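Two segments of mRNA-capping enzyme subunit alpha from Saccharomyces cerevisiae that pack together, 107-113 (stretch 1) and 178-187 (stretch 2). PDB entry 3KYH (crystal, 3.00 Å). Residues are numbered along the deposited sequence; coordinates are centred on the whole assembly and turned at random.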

# COMPACT_ATOMS: atom_id res chain seq x y z
N GLY C 107 24.07 37.13 -26.56
CA GLY C 107 24.99 38.28 -26.69
C GLY C 107 24.43 39.69 -26.77
O GLY C 107 23.73 40.05 -27.72
N PHE C 108 24.75 40.49 -25.76
CA PHE C 108 24.39 41.90 -25.71
C PHE C 108 25.47 42.71 -25.00
O PHE C 108 25.92 42.37 -23.90
CB PHE C 108 23.03 42.12 -25.02
CG PHE C 108 21.82 41.85 -25.90
CD1 PHE C 108 21.48 42.70 -26.96
CD2 PHE C 108 20.95 40.80 -25.59
CE1 PHE C 108 20.33 42.47 -27.73
CE2 PHE C 108 19.79 40.57 -26.34
CZ PHE C 108 19.48 41.41 -27.42
N ARG C 109 25.87 43.80 -25.64
CA ARG C 109 26.91 44.67 -25.10
C ARG C 109 26.34 46.01 -24.63
O ARG C 109 26.36 47.01 -25.37
CB ARG C 109 28.05 44.83 -26.12
CG ARG C 109 28.96 43.60 -26.25
CD ARG C 109 28.44 42.53 -27.23
NE ARG C 109 29.23 41.30 -27.16
CZ ARG C 109 29.41 40.45 -28.17
NH1 ARG C 109 28.88 40.67 -29.37
NH2 ARG C 109 30.16 39.36 -27.97
N PHE C 110 25.82 46.00 -23.41
CA PHE C 110 25.24 47.21 -22.81
C PHE C 110 26.33 48.02 -22.09
O PHE C 110 26.95 47.49 -21.16
CB PHE C 110 24.02 46.87 -21.95
CG PHE C 110 22.92 46.12 -22.70
CD1 PHE C 110 22.16 45.14 -22.04
CD2 PHE C 110 22.63 46.39 -24.05
CE1 PHE C 110 21.17 44.42 -22.72
CE2 PHE C 110 21.60 45.69 -24.75
CZ PHE C 110 20.88 44.71 -24.08
N PRO C 111 26.60 49.27 -22.55
CA PRO C 111 27.77 50.11 -22.25
C PRO C 111 27.61 51.41 -21.44
O PRO C 111 27.03 51.40 -20.35
CB PRO C 111 28.26 50.49 -23.66
CG PRO C 111 27.11 50.20 -24.58
CD PRO C 111 25.93 49.79 -23.75
N ARG C 112 28.28 52.47 -21.93
CA ARG C 112 27.98 53.87 -21.64
C ARG C 112 28.59 54.72 -22.76
O ARG C 112 28.81 54.25 -23.89
CB ARG C 112 28.63 54.29 -20.32
CG ARG C 112 27.84 54.06 -19.06
CD ARG C 112 28.80 53.32 -18.11
NE ARG C 112 28.61 53.64 -16.70
CZ ARG C 112 28.77 52.77 -15.70
NH1 ARG C 112 29.10 51.50 -15.97
NH2 ARG C 112 28.57 53.17 -14.44
N LEU C 113 28.82 56.01 -22.46
CA LEU C 113 29.79 56.83 -23.18
C LEU C 113 30.13 58.03 -22.28
O LEU C 113 29.61 59.13 -22.50
CB LEU C 113 29.28 57.27 -24.57
CG LEU C 113 30.34 57.39 -25.69
CD1 LEU C 113 30.08 56.28 -26.69
CD2 LEU C 113 30.30 58.75 -26.42
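Stretch 2, residues 178-187: EFFKPYFDLR

Stretch 2 is helical from Glu178 to Arg187, part of a longer helix that begins earlier in the chain and continues beyond it, whereas stretch 1 runs past it without regular secondary structure. A wider pi-type turn lies at Glu178 to Phe180, and the helix is kinked where the backbone N atoms of Phe179 and Pro182 lack a bond to the preceding turn; for Pro182 this follows from the absence of an amide hydrogen. From there the turns are held by bonds such as Tyr183 N to Phe179 O (3.2 Å) and Asp185 N to Lys181 O (2.7 Å). The two segments bury 481 Å² between them, and no hydrogen bond crosses the interface, so the packing rests on apolar contact.

Gly107 lies beyond reach of the helix. At Phe108 the CA-to-CB bond points sideways, but the ring comes nearer, and its CE1 lies 4.2 Å from CE1 of Tyr183, a loose contact at the margin of the aromatic cluster. The closest approach of Arg109 is made by its backbone: its O atom lies 3.1 Å from CD1 of Leu186, while its CB is 4.0 Å from the same methyl. The rest of its side chain leads away from the helix.

The helix covers more of Phe110 (70 Å²) than of any other residue of stretch 1. With chi1 in the m well, its ring meets two aromatic residues one helical turn apart, one over a face and one at the edge. Phe179, in the t rotamer, directs its edge at the face of Phe110; the ring centroids are 4.6 Å apart and the planes meet at 70°, with CE1 of Phe179 3.3 Å from CG of Phe110. Tyr183, also t, meets the same ring at its edge, its CD1 lying 3.6 Å from CE2 of Phe110. The CA atoms of Phe110 and Tyr183 are 6.1 Å apart.

The CA-to-CB bond of Pro111 points toward the helix, and the residue packs against the next strip of its surface. Its CG lies 3.3 Å from CB of Pro182 and 3.7 Å from CD1 of Leu186, residues four apart and so on the same side of the helix. The CA-to-CB bond of Arg112 points away, yet the main chain stays close: the CA atoms of Arg112 and Pro182 are 5.7 Å apart, and the O atom of Arg112 is 3.7 Å from CB of Pro182. The CA-to-CB bond of Leu113 points toward the helix, but the residue remains just beyond contact distance. Stretch 1 thus crosses the helix obliquely, its residues alternating between the side of Phe179 and Tyr183 (Phe108 and Phe110) and that of Pro182 and Leu186 (Arg109 and Pro111), before Arg112 ends at Pro182.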

# COMPACT_ATOMS: atom_id res chain seq x y z
N GLU C 178 21.66 57.00 -20.97
CA GLU C 178 22.26 55.84 -20.32
C GLU C 178 22.20 54.54 -21.12
O GLU C 178 23.18 54.20 -21.79
CB GLU C 178 21.79 55.70 -18.87
CG GLU C 178 22.64 56.49 -17.88
CD GLU C 178 22.16 57.91 -17.67
OE1 GLU C 178 21.86 58.60 -18.68
OE2 GLU C 178 22.10 58.34 -16.49
N PHE C 179 21.09 53.81 -21.07
CA PHE C 179 21.03 52.52 -21.73
C PHE C 179 20.88 52.50 -23.26
O PHE C 179 21.62 51.79 -23.94
CB PHE C 179 19.95 51.68 -21.06
CG PHE C 179 19.68 50.38 -21.74
CD1 PHE C 179 20.56 49.31 -21.61
CD2 PHE C 179 18.50 50.19 -22.46
CE1 PHE C 179 20.30 48.08 -22.19
CE2 PHE C 179 18.23 48.96 -23.05
CZ PHE C 179 19.13 47.90 -22.92
N PHE C 180 19.94 53.28 -23.81
CA PHE C 180 19.51 53.16 -25.20
C PHE C 180 20.48 53.77 -26.22
O PHE C 180 20.82 53.11 -27.21
CB PHE C 180 18.10 53.74 -25.37
CG PHE C 180 17.45 53.42 -26.69
CD1 PHE C 180 16.65 52.30 -26.83
CD2 PHE C 180 17.58 54.28 -27.78
CE1 PHE C 180 16.01 52.02 -28.04
CE2 PHE C 180 16.96 54.02 -28.99
CZ PHE C 180 16.16 52.88 -29.13
N LYS C 181 20.84 55.04 -26.02
CA LYS C 181 21.85 55.73 -26.84
C LYS C 181 23.06 54.79 -27.18
O LYS C 181 23.26 54.50 -28.37
CB LYS C 181 22.25 57.06 -26.15
CG LYS C 181 22.42 58.31 -27.01
CD LYS C 181 23.76 58.33 -27.74
CE LYS C 181 24.48 59.66 -27.68
NZ LYS C 181 25.93 59.32 -27.91
N PRO C 182 23.78 54.22 -26.17
CA PRO C 182 24.89 53.28 -26.40
C PRO C 182 24.52 51.91 -26.98
O PRO C 182 25.32 51.35 -27.71
CB PRO C 182 25.47 53.08 -25.01
CG PRO C 182 24.32 53.19 -24.15
CD PRO C 182 23.57 54.37 -24.72
N TYR C 183 23.33 51.38 -26.66
CA TYR C 183 22.81 50.28 -27.50
C TYR C 183 22.79 50.81 -28.93
O TYR C 183 23.46 50.25 -29.79
CB TYR C 183 21.43 49.74 -27.05
CG TYR C 183 20.75 48.79 -28.04
CD1 TYR C 183 20.70 47.41 -27.79
CD2 TYR C 183 20.15 49.26 -29.22
CE1 TYR C 183 20.08 46.52 -28.71
CE2 TYR C 183 19.53 48.38 -30.14
CZ TYR C 183 19.50 47.01 -29.87
OH TYR C 183 18.89 46.15 -30.77
N PHE C 184 22.13 51.94 -29.16
CA PHE C 184 21.78 52.33 -30.53
C PHE C 184 22.99 52.69 -31.38
O PHE C 184 23.14 52.17 -32.49
CB PHE C 184 20.68 53.39 -30.60
CG PHE C 184 19.78 53.23 -31.81
CD1 PHE C 184 18.63 52.44 -31.73
CD2 PHE C 184 20.12 53.81 -33.03
CE1 PHE C 184 17.81 52.25 -32.84
CE2 PHE C 184 19.31 53.63 -34.16
CZ PHE C 184 18.15 52.84 -34.07
N ASP C 185 23.83 53.56 -30.83
CA ASP C 185 25.14 53.92 -31.39
C ASP C 185 25.94 52.69 -31.76
O ASP C 185 26.30 52.52 -32.92
CB ASP C 185 25.91 54.79 -30.40
CG ASP C 185 25.33 56.18 -30.27
OD1 ASP C 185 26.13 57.14 -30.27
OD2 ASP C 185 24.09 56.31 -30.21
N LEU C 186 26.13 51.81 -30.77
CA LEU C 186 26.86 50.55 -30.92
C LEU C 186 26.35 49.69 -32.06
O LEU C 186 27.12 48.98 -32.70
CB LEU C 186 26.78 49.76 -29.61
CG LEU C 186 27.50 48.45 -29.31
CD1 LEU C 186 27.70 48.40 -27.81
CD2 LEU C 186 26.70 47.23 -29.80
N ARG C 187 25.04 49.73 -32.28
CA ARG C 187 24.45 48.96 -33.34
C ARG C 187 24.55 49.73 -34.65
O ARG C 187 24.52 49.14 -35.74
CB ARG C 187 22.99 48.63 -33.00
CG ARG C 187 22.39 47.56 -33.89
CD ARG C 187 20.90 47.76 -34.06
NE ARG C 187 20.38 46.92 -35.14
CZ ARG C 187 20.03 45.64 -35.03
NH1 ARG C 187 20.13 44.96 -33.88
NH2 ARG C 187 19.57 45.01 -36.09